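Putative isomerase YbhH (Escherichia coli, PDB 6OTV) probably acts as an isomerase of the PrpF family, a group with the diaminopimelate epimerase-like fold, although its precise reaction is not defined. Local coordinates at residues Glu22-Asp27 against Asp32-Ala37; Gly172-Thr177 against Cys289-Thr294; Glu204-Thr209 against Ala225-Ile230. All coordinates share one frame; numbering follows the deposited sequence.

Contact 1. Residues Glu22-Asp27 against Asp32-Ala37. With EDO (1,2-ethanediol), chain L.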
ATOM      1  N   GLU A  22      -8.905  10.496  19.170  1.00 39.00           N
ATOM      2  CA  GLU A  22      -8.889  11.826  19.775  1.00 43.14           C
ATOM      3  C   GLU A  22      -9.440  11.803  21.194  1.00 39.95           C
ATOM      4  O   GLU A  22      -8.960  12.533  22.067  1.00 40.59           O
ATOM      5  CB  GLU A  22      -9.714  12.801  18.936  1.00 44.89           C
ATOM      6  CG  GLU A  22      -9.035  13.369  17.721  1.00 60.26           C
ATOM      7  CD  GLU A  22      -9.992  14.206  16.894  1.00 75.11           C
ATOM      8  OE1 GLU A  22     -11.208  14.171  17.186  1.00 68.70           O
ATOM      9  OE2 GLU A  22      -9.533  14.898  15.960  1.00 84.81           O
ATOM     10  N   HIS A  23     -10.460  10.985  21.436  1.00 34.11           N
ATOM     11  CA  HIS A  23     -11.225  11.031  22.673  1.00 33.95           C
ATOM     12  C   HIS A  23     -10.639  10.153  23.770  1.00 34.23           C
ATOM     13  O   HIS A  23     -11.282   9.972  24.809  1.00 41.86           O
ATOM     14  CB  HIS A  23     -12.674  10.634  22.392  1.00 32.75           C
ATOM     15  CG  HIS A  23     -13.356  11.535  21.411  1.00 38.52           C
ATOM     16  ND1 HIS A  23     -14.332  11.091  20.543  1.00 37.46           N
ATOM     17  CD2 HIS A  23     -13.202  12.857  21.160  1.00 35.91           C
ATOM     18  CE1 HIS A  23     -14.748  12.101  19.800  1.00 35.81           C
ATOM     19  NE2 HIS A  23     -14.080  13.184  20.155  1.00 39.51           N
ATOM     20  N   LEU A  24      -9.438   9.620  23.573  1.00 32.73           N
ATOM     21  CA  LEU A  24      -8.796   8.751  24.542  1.00 37.19           C
ATOM     22  C   LEU A  24      -7.439   9.317  24.942  1.00 39.91           C
ATOM     23  O   LEU A  24      -6.775   9.975  24.135  1.00 39.86           O
ATOM     24  CB  LEU A  24      -8.617   7.335  23.976  1.00 36.60           C
ATOM     25  CG  LEU A  24      -9.900   6.514  23.813  1.00 38.22           C
ATOM     26  CD1 LEU A  24      -9.648   5.265  22.983  1.00 31.82           C
ATOM     27  CD2 LEU A  24     -10.461   6.142  25.177  1.00 28.42           C
ATOM     28  N   PRO A  25      -7.007   9.087  26.180  1.00 38.11           N
ATOM     29  CA  PRO A  25      -5.695   9.577  26.606  1.00 43.09           C
ATOM     30  C   PRO A  25      -4.573   8.751  25.999  1.00 48.79           C
ATOM     31  O   PRO A  25      -4.749   7.597  25.606  1.00 47.02           O
ATOM     32  CB  PRO A  25      -5.739   9.416  28.129  1.00 42.93           C
ATOM     33  CG  PRO A  25      -6.648   8.254  28.334  1.00 39.11           C
ATOM     34  CD  PRO A  25      -7.705   8.376  27.263  1.00 38.74           C
ATOM     35  N   GLU A  26      -3.395   9.374  25.929  1.00 57.09           N
ATOM     36  CA  GLU A  26      -2.246   8.697  25.338  1.00 61.71           C
ATOM     37  C   GLU A  26      -1.666   7.651  26.284  1.00 55.59           C
ATOM     38  O   GLU A  26      -1.084   6.661  25.827  1.00 53.84           O
ATOM     39  CB  GLU A  26      -1.187   9.726  24.942  1.00 75.38           C
ATOM     40  CG  GLU A  26      -0.046   9.177  24.106  1.00 88.69           C
ATOM     41  CD  GLU A  26       0.855  10.276  23.571  1.00101.40           C
ATOM     42  OE1 GLU A  26       0.387  11.431  23.459  1.00103.62           O
ATOM     43  OE2 GLU A  26       2.032   9.987  23.266  1.00105.36           O
ATOM     44  N   ASP A  27      -1.823   7.841  27.592  1.00 55.30           N
ATOM     45  CA  ASP A  27      -1.316   6.873  28.556  1.00 56.23           C
ATOM     46  C   ASP A  27      -2.074   5.556  28.431  1.00 62.25           C
ATOM     47  O   ASP A  27      -3.306   5.526  28.499  1.00 59.73           O
ATOM     48  CB  ASP A  27      -1.432   7.420  29.975  1.00 58.25           C
ATOM     49  CG  ASP A  27      -0.882   6.461  31.011  1.00 71.79           C
ATOM     50  OD1 ASP A  27       0.335   6.179  30.971  1.00 76.64           O
ATOM     51  OD2 ASP A  27      -1.663   5.988  31.862  1.00 73.95           O
ATOM     52  N   ASP A  32      -6.777   1.997  28.949  1.00 41.79           N
ATOM     53  CA  ASP A  32      -7.359   0.683  29.202  1.00 40.76           C
ATOM     54  C   ASP A  32      -8.434   0.746  30.278  1.00 34.83           C
ATOM     55  O   ASP A  32      -9.452   0.050  30.187  1.00 32.94           O
ATOM     56  CB  ASP A  32      -6.264  -0.309  29.592  1.00 45.73           C
ATOM     57  CG  ASP A  32      -5.428  -0.746  28.406  1.00 50.66           C
ATOM     58  OD1 ASP A  32      -5.734  -0.320  27.271  1.00 53.68           O
ATOM     59  OD2 ASP A  32      -4.465  -1.515  28.610  1.00 54.84           O
ATOM     60  N   LYS A  33      -8.229   1.568  31.313  1.00 32.59           N
ATOM     61  CA  LYS A  33      -9.262   1.732  32.331  1.00 40.38           C
ATOM     62  C   LYS A  33     -10.553   2.269  31.722  1.00 37.77           C
ATOM     63  O   LYS A  33     -11.651   1.837  32.090  1.00 37.69           O
ATOM     64  CB  LYS A  33      -8.770   2.657  33.444  1.00 48.48           C
ATOM     65  CG  LYS A  33      -7.863   1.989  34.464  1.00 59.20           C
ATOM     66  CD  LYS A  33      -7.616   2.907  35.654  1.00 69.88           C
ATOM     67  CE  LYS A  33      -6.857   2.195  36.766  1.00 78.83           C
ATOM     68  NZ  LYS A  33      -5.506   1.749  36.327  1.00 83.85           N
ATOM     69  N   ILE A  34     -10.438   3.206  30.781  1.00 33.14           N
ATOM     70  CA  ILE A  34     -11.625   3.745  30.127  1.00 32.69           C
ATOM     71  C   ILE A  34     -12.321   2.665  29.311  1.00 36.09           C
ATOM     72  O   ILE A  34     -13.552   2.546  29.338  1.00 32.02           O
ATOM     73  CB  ILE A  34     -11.241   4.962  29.268  1.00 36.74           C
ATOM     74  CG1 ILE A  34     -10.803   6.115  30.172  1.00 36.25           C
ATOM     75  CG2 ILE A  34     -12.394   5.377  28.363  1.00 31.74           C
ATOM     76  CD1 ILE A  34     -10.241   7.295  29.432  1.00 30.93           C
ATOM     77  N   LEU A  35     -11.547   1.849  28.588  1.00 27.74           N
ATOM     78  CA  LEU A  35     -12.144   0.791  27.780  1.00 31.22           C
ATOM     79  C   LEU A  35     -12.892  -0.212  28.649  1.00 32.12           C
ATOM     80  O   LEU A  35     -13.976  -0.677  28.279  1.00 31.58           O
ATOM     81  CB  LEU A  35     -11.067   0.089  26.951  1.00 33.60           C
ATOM     82  CG  LEU A  35     -10.289   0.964  25.967  1.00 35.02           C
ATOM     83  CD1 LEU A  35      -9.395   0.111  25.075  1.00 28.92           C
ATOM     84  CD2 LEU A  35     -11.239   1.807  25.131  1.00 30.01           C
ATOM     85  N   MET A  36     -12.327  -0.559  29.810  1.00 31.13           N
ATOM     86  CA  MET A  36     -13.021  -1.456  30.727  1.00 35.40           C
ATOM     87  C   MET A  36     -14.317  -0.831  31.224  1.00 34.03           C
ATOM     88  O   MET A  36     -15.349  -1.507  31.311  1.00 31.68           O
ATOM     89  CB  MET A  36     -12.117  -1.815  31.907  1.00 31.04           C
ATOM     90  CG  MET A  36     -10.830  -2.532  31.528  1.00 38.91           C
ATOM     91  SD  MET A  36      -9.748  -2.752  32.959  1.00 51.57           S
ATOM     92  CE  MET A  36      -8.192  -3.147  32.168  1.00 60.03           C
ATOM     93  N   ALA A  37     -14.282   0.466  31.549  1.00 30.71           N
ATOM     94  CA  ALA A  37     -15.477   1.140  32.044  1.00 30.44           C
ATOM     95  C   ALA A  37     -16.547   1.261  30.967  1.00 31.73           C
ATOM     96  O   ALA A  37     -17.742   1.275  31.284  1.00 35.03           O
ATOM     97  CB  ALA A  37     -15.117   2.522  32.588  1.00 28.22           C
TER
HETATM   98  C1  EDO L 410      -9.015  11.677  14.112  1.00 44.25           C
HETATM   99  O1  EDO L 410      -7.890  11.035  13.497  1.00 37.80           O
HETATM  100  C2  EDO L 410      -9.560  10.803  15.236  1.00 49.52           C
HETATM  101  O2  EDO L 410      -8.535  10.562  16.207  1.00 44.85           O
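The pyrrolidine ring of P25 is the one ring that touches across this contact, and it meets I34 through its CD and CG carbons. The CD1 methyl of I34 lies 3.5 Å from P25 CD and 3.9 Å from P25 CG, so the methyl comes up against the CD-CG bond, from outside the ring and close to its mean plane. The remaining partners are branched aliphatic groups. I34 serves two neighbours at once because its branches diverge: CG1 stands anti to the carbonyl carbon (chi1 -68°) and carries CD1 out to the proline, while CG2, anti to the backbone N, turns to the leucine. There L24 CD2 rests 3.8 Å from I34 CG2; the two chains point opposite ways and overlap alongside. The other methyl, L24 CD1, makes a looser approach to L35 CD2 at 4.4 Å.

Through these residues the loop after strand 14-20 lies against helix 28-39. D27 sits at the N-cap of that helix, with OD2 accepting from Q30 N. L24 also leans on I4 and I62, and L35 on V60, which ties the pair to strands 3-11 and 59-65. Away from the apolar patch, E22 N gives a weak, bent hydrogen bond to O2 of an ethanediol, probably from the crystallisation liquor; R65 N is hydrogen-bonded to the same molecule.

Between the two segments themselves there are no hydrogen bonds or charged pairs, so the contact rests on the fit of methyl groups against a proline ring, while the nearby D27 cap supplies a directional bond at the start of the helix.

Contact 2. Residues Gly172-Thr177 against Cys289-Thr294. With EDO (1,2-ethanediol), chain M.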
ATOM      1  N   GLY A 172       7.983 -13.094   7.331  1.00 63.94           N
ATOM      2  CA  GLY A 172       8.544 -12.559   6.111  1.00 58.00           C
ATOM      3  C   GLY A 172       8.595 -13.553   4.972  1.00 62.34           C
ATOM      4  O   GLY A 172       8.971 -13.175   3.856  1.00 62.59           O
ATOM      5  N   LYS A 173       8.237 -14.810   5.226  1.00 67.49           N
ATOM      6  CA  LYS A 173       8.135 -15.831   4.197  1.00 71.33           C
ATOM      7  C   LYS A 173       6.786 -16.524   4.314  1.00 62.79           C
ATOM      8  O   LYS A 173       6.235 -16.663   5.408  1.00 58.58           O
ATOM      9  CB  LYS A 173       9.263 -16.870   4.309  1.00 76.71           C
ATOM     10  CG  LYS A 173      10.658 -16.321   4.048  1.00 83.05           C
ATOM     11  CD  LYS A 173      11.692 -17.440   4.027  1.00 88.30           C
ATOM     12  CE  LYS A 173      13.085 -16.912   3.717  1.00 92.51           C
ATOM     13  NZ  LYS A 173      14.087 -18.011   3.601  1.00 95.31           N
ATOM     14  N   VAL A 174       6.252 -16.948   3.167  1.00 61.28           N
ATOM     15  CA  VAL A 174       5.011 -17.717   3.175  1.00 56.80           C
ATOM     16  C   VAL A 174       5.231 -19.062   3.853  1.00 56.93           C
ATOM     17  O   VAL A 174       4.415 -19.502   4.671  1.00 48.22           O
ATOM     18  CB  VAL A 174       4.471 -17.883   1.743  1.00 49.75           C
ATOM     19  CG1 VAL A 174       3.297 -18.849   1.728  1.00 45.20           C
ATOM     20  CG2 VAL A 174       4.065 -16.532   1.171  1.00 51.68           C
ATOM     21  N   PHE A 175       6.340 -19.730   3.534  1.00 56.02           N
ATOM     22  CA  PHE A 175       6.732 -20.980   4.176  1.00 53.87           C
ATOM     23  C   PHE A 175       8.022 -20.735   4.946  1.00 60.63           C
ATOM     24  O   PHE A 175       9.120 -20.845   4.382  1.00 58.18           O
ATOM     25  CB  PHE A 175       6.911 -22.094   3.140  1.00 49.10           C
ATOM     26  CG  PHE A 175       5.673 -22.361   2.333  1.00 51.62           C
ATOM     27  CD1 PHE A 175       4.654 -23.153   2.841  1.00 48.31           C
ATOM     28  CD2 PHE A 175       5.519 -21.807   1.072  1.00 47.38           C
ATOM     29  CE1 PHE A 175       3.507 -23.391   2.105  1.00 40.61           C
ATOM     30  CE2 PHE A 175       4.374 -22.044   0.327  1.00 50.55           C
ATOM     31  CZ  PHE A 175       3.366 -22.838   0.846  1.00 39.17           C
ATOM     32  N   PRO A 176       7.942 -20.389   6.235  1.00 63.70           N
ATOM     33  CA  PRO A 176       9.166 -20.058   6.985  1.00 68.15           C
ATOM     34  C   PRO A 176      10.164 -21.198   7.066  1.00 71.61           C
ATOM     35  O   PRO A 176      11.372 -20.944   7.137  1.00 71.53           O
ATOM     36  CB  PRO A 176       8.630 -19.683   8.374  1.00 71.32           C
ATOM     37  CG  PRO A 176       7.203 -19.306   8.148  1.00 69.23           C
ATOM     38  CD  PRO A 176       6.724 -20.184   7.036  1.00 63.97           C
ATOM     39  N   THR A 177       9.701 -22.447   7.065  1.00 66.78           N
ATOM     40  CA  THR A 177      10.598 -23.595   7.090  1.00 62.32           C
ATOM     41  C   THR A 177      11.193 -23.912   5.725  1.00 67.05           C
ATOM     42  O   THR A 177      11.946 -24.884   5.610  1.00 71.47           O
ATOM     43  CB  THR A 177       9.864 -24.832   7.615  1.00 56.55           C
ATOM     44  OG1 THR A 177       8.900 -25.263   6.646  1.00 49.80           O
ATOM     45  CG2 THR A 177       9.154 -24.521   8.922  1.00 55.37           C
ATOM     46  N   CYS A 289      -4.897 -24.258   0.472  1.00 29.94           N
ATOM     47  CA  CYS A 289      -5.689 -24.994  -0.511  1.00 34.77           C
ATOM     48  C   CYS A 289      -5.282 -24.646  -1.936  1.00 36.99           C
ATOM     49  O   CYS A 289      -5.357 -25.501  -2.826  1.00 41.41           O
ATOM     50  CB  CYS A 289      -7.180 -24.714  -0.317  1.00 35.85           C
ATOM     51  SG  CYS A 289      -7.892 -25.375   1.205  1.00 31.92           S
ATOM     52  N   ALA A 290      -4.857 -23.405  -2.175  1.00 37.29           N
ATOM     53  CA  ALA A 290      -4.503 -22.972  -3.519  1.00 36.95           C
ATOM     54  C   ALA A 290      -3.031 -23.180  -3.841  1.00 42.16           C
ATOM     55  O   ALA A 290      -2.694 -23.448  -4.999  1.00 48.38           O
ATOM     56  CB  ALA A 290      -4.862 -21.496  -3.711  1.00 34.87           C
ATOM     57  N   LEU A 291      -2.148 -23.062  -2.853  1.00 45.98           N
ATOM     58  CA  LEU A 291      -0.725 -23.245  -3.103  1.00 52.26           C
ATOM     59  C   LEU A 291      -0.399 -24.723  -3.272  1.00 62.27           C
ATOM     60  O   LEU A 291      -0.892 -25.575  -2.526  1.00 71.17           O
ATOM     61  CB  LEU A 291       0.097 -22.648  -1.963  1.00 45.83           C
ATOM     62  CG  LEU A 291      -0.100 -21.149  -1.739  1.00 48.36           C
ATOM     63  CD1 LEU A 291       0.738 -20.665  -0.569  1.00 52.71           C
ATOM     64  CD2 LEU A 291       0.234 -20.378  -3.005  1.00 46.80           C
ATOM     65  N   GLU A 292       0.436 -25.023  -4.261  1.00 66.18           N
ATOM     66  CA  GLU A 292       0.797 -26.400  -4.560  1.00 69.81           C
ATOM     67  C   GLU A 292       1.803 -26.937  -3.549  1.00 59.57           C
ATOM     68  O   GLU A 292       2.677 -26.216  -3.061  1.00 58.73           O
ATOM     69  CB  GLU A 292       1.379 -26.507  -5.969  1.00 78.05           C
ATOM     70  CG  GLU A 292       2.517 -25.538  -6.239  1.00 91.44           C
ATOM     71  CD  GLU A 292       3.315 -25.907  -7.475  1.00107.37           C
ATOM     72  OE1 GLU A 292       4.539 -26.127  -7.351  1.00112.60           O
ATOM     73  OE2 GLU A 292       2.716 -25.985  -8.568  1.00111.60           O
ATOM     74  N   GLY A 293       1.667 -28.224  -3.237  1.00 48.99           N
ATOM     75  CA  GLY A 293       2.630 -28.919  -2.409  1.00 46.92           C
ATOM     76  C   GLY A 293       2.329 -28.943  -0.927  1.00 51.07           C
ATOM     77  O   GLY A 293       3.092 -29.559  -0.171  1.00 57.18           O
ATOM     78  N   THR A 294       1.258 -28.295  -0.481  1.00 41.08           N
ATOM     79  CA  THR A 294       0.930 -28.304   0.935  1.00 43.53           C
ATOM     80  C   THR A 294       0.249 -29.615   1.318  1.00 43.02           C
ATOM     81  O   THR A 294      -0.236 -30.369   0.469  1.00 39.62           O
ATOM     82  CB  THR A 294       0.022 -27.127   1.293  1.00 43.85           C
ATOM     83  OG1 THR A 294      -1.183 -27.199   0.521  1.00 50.22           O
ATOM     84  CG2 THR A 294       0.727 -25.801   1.021  1.00 34.41           C
TER
HETATM   85  C1  EDO M 411       8.512 -18.507   0.095  1.00 66.09           C
HETATM   86  O1  EDO M 411       8.191 -19.022   1.394  1.00 63.37           O
HETATM   87  C2  EDO M 411       7.616 -17.315  -0.226  1.00 65.38           C
HETATM   88  O2  EDO M 411       7.773 -16.306   0.780  1.00 60.71           O
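Two neighbouring first torsions set up the meeting of V174 and F175 with L291. F175 has CG anti to its carbonyl carbon (chi1 -59°), which sends the ring toward residues 289-294, while V174 places CG1 opposite its backbone N (chi1 172°) and so brings that methyl over the phenyl group. V174 CG1 stands 3.6 Å above the ring plane, displaced toward the rim, and lies 3.9 Å from L291 CD1. The same leucine methyl is shared with the ring: L291 CD1 is 3.7 Å from F175 CZ, approaching obliquely. T294 comes in at the ring edge, where its CG2 lies 3.8 Å from F175 CE1, and the two side chains are roughly perpendicular.

The hydroxyl of T294 is turned to a different task, since OG1 is hydrogen-bonded to S288 O near the end of the preceding helix. Only the methyl branch is thus offered to the phenyl ring. L291 and T294 are also the ends of a type II beta turn, in which G293 adopts a positive phi of 93°; the turn brings both side chains to bear on one ring. On the loop side, an ethanediol, probably from the crystallisation liquor, bridges successive amides: V174 N to O2 and F175 N to O1, each 2.9 Å and nearly straight.

The contact is buried and joins the loop between strands 158-163 and 182-184 to the exit of helix 279-290. Strand 187-193 underlies both partners: I192 touches V174 and L291, T190 touches T294, and D193 shares backbone hydrogen bonding with V174.

Contact 3. Residues Glu204-Thr209 against Ala225-Ile230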
ATOM      1  N   GLU A 204      -7.077 -36.628  11.136  1.00 37.90           N
ATOM      2  CA  GLU A 204      -7.041 -38.085  11.197  1.00 38.71           C
ATOM      3  C   GLU A 204      -5.691 -38.606  11.672  1.00 46.02           C
ATOM      4  O   GLU A 204      -5.625 -39.683  12.276  1.00 49.35           O
ATOM      5  CB  GLU A 204      -7.393 -38.680   9.834  1.00 35.63           C
ATOM      6  CG  GLU A 204      -8.846 -38.479   9.436  1.00 38.00           C
ATOM      7  CD  GLU A 204      -9.175 -39.090   8.088  1.00 40.64           C
ATOM      8  OE1 GLU A 204      -8.350 -39.867   7.565  1.00 44.39           O
ATOM      9  OE2 GLU A 204     -10.259 -38.788   7.547  1.00 42.95           O
ATOM     10  N   TYR A 205      -4.610 -37.868  11.420  1.00 45.31           N
ATOM     11  CA  TYR A 205      -3.304 -38.318  11.889  1.00 47.40           C
ATOM     12  C   TYR A 205      -3.149 -38.205  13.397  1.00 46.34           C
ATOM     13  O   TYR A 205      -2.210 -38.783  13.952  1.00 45.53           O
ATOM     14  CB  TYR A 205      -2.194 -37.539  11.184  1.00 51.93           C
ATOM     15  CG  TYR A 205      -1.729 -38.201   9.906  1.00 52.71           C
ATOM     16  CD1 TYR A 205      -2.282 -37.858   8.677  1.00 47.92           C
ATOM     17  CD2 TYR A 205      -0.744 -39.179   9.932  1.00 54.52           C
ATOM     18  CE1 TYR A 205      -1.857 -38.466   7.508  1.00 51.60           C
ATOM     19  CE2 TYR A 205      -0.313 -39.794   8.773  1.00 55.01           C
ATOM     20  CZ  TYR A 205      -0.871 -39.435   7.564  1.00 58.70           C
ATOM     21  OH  TYR A 205      -0.438 -40.050   6.411  1.00 64.43           O
ATOM     22  N   LEU A 206      -4.046 -37.488  14.075  1.00 54.79           N
ATOM     23  CA  LEU A 206      -4.067 -37.440  15.531  1.00 52.93           C
ATOM     24  C   LEU A 206      -5.214 -38.257  16.111  1.00 50.15           C
ATOM     25  O   LEU A 206      -5.592 -38.055  17.269  1.00 55.69           O
ATOM     26  CB  LEU A 206      -4.145 -35.992  16.015  1.00 53.72           C
ATOM     27  CG  LEU A 206      -2.988 -35.079  15.601  1.00 56.12           C
ATOM     28  CD1 LEU A 206      -3.090 -33.741  16.312  1.00 62.30           C
ATOM     29  CD2 LEU A 206      -1.639 -35.737  15.879  1.00 49.60           C
ATOM     30  N   GLY A 207      -5.780 -39.174  15.327  1.00 51.75           N
ATOM     31  CA  GLY A 207      -6.847 -40.023  15.818  1.00 40.10           C
ATOM     32  C   GLY A 207      -8.189 -39.344  15.957  1.00 48.68           C
ATOM     33  O   GLY A 207      -9.036 -39.819  16.717  1.00 44.01           O
ATOM     34  N   LYS A 208      -8.410 -38.245  15.240  1.00 46.92           N
ATOM     35  CA  LYS A 208      -9.651 -37.492  15.312  1.00 40.90           C
ATOM     36  C   LYS A 208     -10.291 -37.411  13.935  1.00 40.46           C
ATOM     37  O   LYS A 208      -9.601 -37.392  12.911  1.00 35.36           O
ATOM     38  CB  LYS A 208      -9.409 -36.078  15.860  1.00 38.16           C
ATOM     39  CG  LYS A 208      -9.045 -36.050  17.333  1.00 49.59           C
ATOM     40  CD  LYS A 208     -10.164 -36.650  18.165  1.00 47.88           C
ATOM     41  CE  LYS A 208      -9.792 -36.712  19.625  1.00 51.74           C
ATOM     42  NZ  LYS A 208     -10.906 -37.233  20.466  1.00 54.77           N
ATOM     43  N   THR A 209     -11.626 -37.375  13.916  1.00 40.27           N
ATOM     44  CA  THR A 209     -12.326 -37.158  12.655  1.00 42.25           C
ATOM     45  C   THR A 209     -12.169 -35.723  12.179  1.00 43.19           C
ATOM     46  O   THR A 209     -12.117 -35.472  10.968  1.00 43.61           O
ATOM     47  CB  THR A 209     -13.812 -37.487  12.803  1.00 38.49           C
ATOM     48  OG1 THR A 209     -14.441 -36.474  13.601  1.00 35.75           O
ATOM     49  CG2 THR A 209     -13.998 -38.840  13.474  1.00 36.18           C
ATOM     50  N   ALA A 225      -2.074 -32.491  24.214  1.00 70.86           N
ATOM     51  CA  ALA A 225      -0.641 -32.697  24.397  1.00 72.91           C
ATOM     52  C   ALA A 225       0.046 -32.985  23.069  1.00 66.79           C
ATOM     53  O   ALA A 225       1.109 -32.424  22.779  1.00 61.47           O
ATOM     54  CB  ALA A 225      -0.396 -33.833  25.390  1.00 73.20           C
ATOM     55  N   ARG A 226      -0.546 -33.860  22.248  1.00 65.59           N
ATOM     56  CA  ARG A 226       0.030 -34.152  20.939  1.00 63.83           C
ATOM     57  C   ARG A 226       0.051 -32.918  20.048  1.00 65.74           C
ATOM     58  O   ARG A 226       0.985 -32.741  19.256  1.00 68.47           O
ATOM     59  CB  ARG A 226      -0.742 -35.285  20.263  1.00 64.35           C
ATOM     60  CG  ARG A 226      -0.270 -36.673  20.656  1.00 74.13           C
ATOM     61  CD  ARG A 226      -0.962 -37.754  19.839  1.00 76.84           C
ATOM     62  NE  ARG A 226      -0.233 -39.020  19.884  1.00 90.03           N
ATOM     63  CZ  ARG A 226      -0.394 -39.950  20.821  1.00 94.27           C
ATOM     64  NH1 ARG A 226      -1.263 -39.761  21.804  1.00 98.89           N
ATOM     65  NH2 ARG A 226       0.316 -41.070  20.777  1.00 90.00           N
ATOM     66  N   ILE A 227      -0.960 -32.054  20.164  1.00 62.40           N
ATOM     67  CA  ILE A 227      -0.975 -30.822  19.383  1.00 59.21           C
ATOM     68  C   ILE A 227       0.143 -29.889  19.836  1.00 62.36           C
ATOM     69  O   ILE A 227       0.831 -29.278  19.009  1.00 60.97           O
ATOM     70  CB  ILE A 227      -2.356 -30.147  19.477  1.00 54.64           C
ATOM     71  CG1 ILE A 227      -3.414 -30.993  18.768  1.00 54.62           C
ATOM     72  CG2 ILE A 227      -2.314 -28.750  18.882  1.00 48.25           C
ATOM     73  CD1 ILE A 227      -4.806 -30.394  18.812  1.00 50.23           C
ATOM     74  N   GLU A 228       0.352 -29.771  21.151  1.00 69.95           N
ATOM     75  CA  GLU A 228       1.395 -28.885  21.662  1.00 71.26           C
ATOM     76  C   GLU A 228       2.782 -29.355  21.243  1.00 69.27           C
ATOM     77  O   GLU A 228       3.643 -28.533  20.908  1.00 68.16           O
ATOM     78  CB  GLU A 228       1.301 -28.784  23.184  1.00 80.59           C
ATOM     79  CG  GLU A 228       0.337 -27.721  23.672  1.00 85.71           C
ATOM     80  CD  GLU A 228       0.814 -26.317  23.352  1.00 88.41           C
ATOM     81  OE1 GLU A 228       2.042 -26.111  23.249  1.00 90.71           O
ATOM     82  OE2 GLU A 228      -0.039 -25.420  23.200  1.00 87.48           O
ATOM     83  N   SER A 229       3.019 -30.669  21.265  1.00 71.29           N
ATOM     84  CA  SER A 229       4.307 -31.199  20.828  1.00 71.66           C
ATOM     85  C   SER A 229       4.632 -30.758  19.408  1.00 73.03           C
ATOM     86  O   SER A 229       5.781 -30.428  19.098  1.00 75.35           O
ATOM     87  CB  SER A 229       4.306 -32.726  20.925  1.00 73.45           C
ATOM     88  OG  SER A 229       5.446 -33.278  20.292  1.00 74.83           O
ATOM     89  N   ILE A 230       3.626 -30.737  18.534  1.00 71.67           N
ATOM     90  CA  ILE A 230       3.853 -30.314  17.159  1.00 67.46           C
ATOM     91  C   ILE A 230       3.959 -28.795  17.063  1.00 67.14           C
ATOM     92  O   ILE A 230       4.724 -28.276  16.241  1.00 63.42           O
ATOM     93  CB  ILE A 230       2.739 -30.862  16.251  1.00 62.37           C
ATOM     94  CG1 ILE A 230       2.582 -32.369  16.457  1.00 59.36           C
ATOM     95  CG2 ILE A 230       3.035 -30.558  14.792  1.00 63.71           C
ATOM     96  CD1 ILE A 230       1.427 -32.975  15.688  1.00 54.46           C
TER
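The loop that leaves strand 197-202 through a short 3-10 segment packs on helix 221-237, and L206 is the residue that makes the contact. With CG anti to the carbonyl carbon (chi1 -61°), the fork of its two methyls faces the helix and meets R226, I227 and I230, positions one apart and then one turn on, which together present one side of the helix. L206 divides its two methyls between the isoleucines: CD1 lies 3.7 Å from I227 CG1, where the leucine lies athwart the isoleucine, whereas CD2 lies 4.1 Å from I230 CD1, the two chains alongside and pointing opposite ways. R226 adds the aliphatic part of its chain at the exposed margin, with its CD 4.5 Å from L206 CD2. No hydrogen bond crosses the contact. Within the loop, G207 N bonds E204 O at 3.1 Å, and G207 takes a positive phi.

K208 makes a salt bridge to D220, just ahead of the same helix. Strands complete the surroundings: L253 of strand 250-255 touches both L206 and I227, P251 touches I227, and V189 of strand 187-193 touches I230.

Contact 1 comes first along the chain and closes before contact 2 opens; contact 3 falls within the long span between the two halves of contact 2. The centres of contacts 1 and 2 are about 40 Å apart, on opposite sides of the chain's centre, and those of contacts 1 and 3 about 42 Å. Contacts 2 and 3 are closer, about 21 Å between centres, and both rest on strand 187-193; no two touch. Contacts 1 and 3 are alike: in each, a leucine in the loop after a strand packs on a later helix and touches a strand pairing in parallel with the one before the loop. That is consistent with the two similar halves of the diaminopimelate epimerase-like fold.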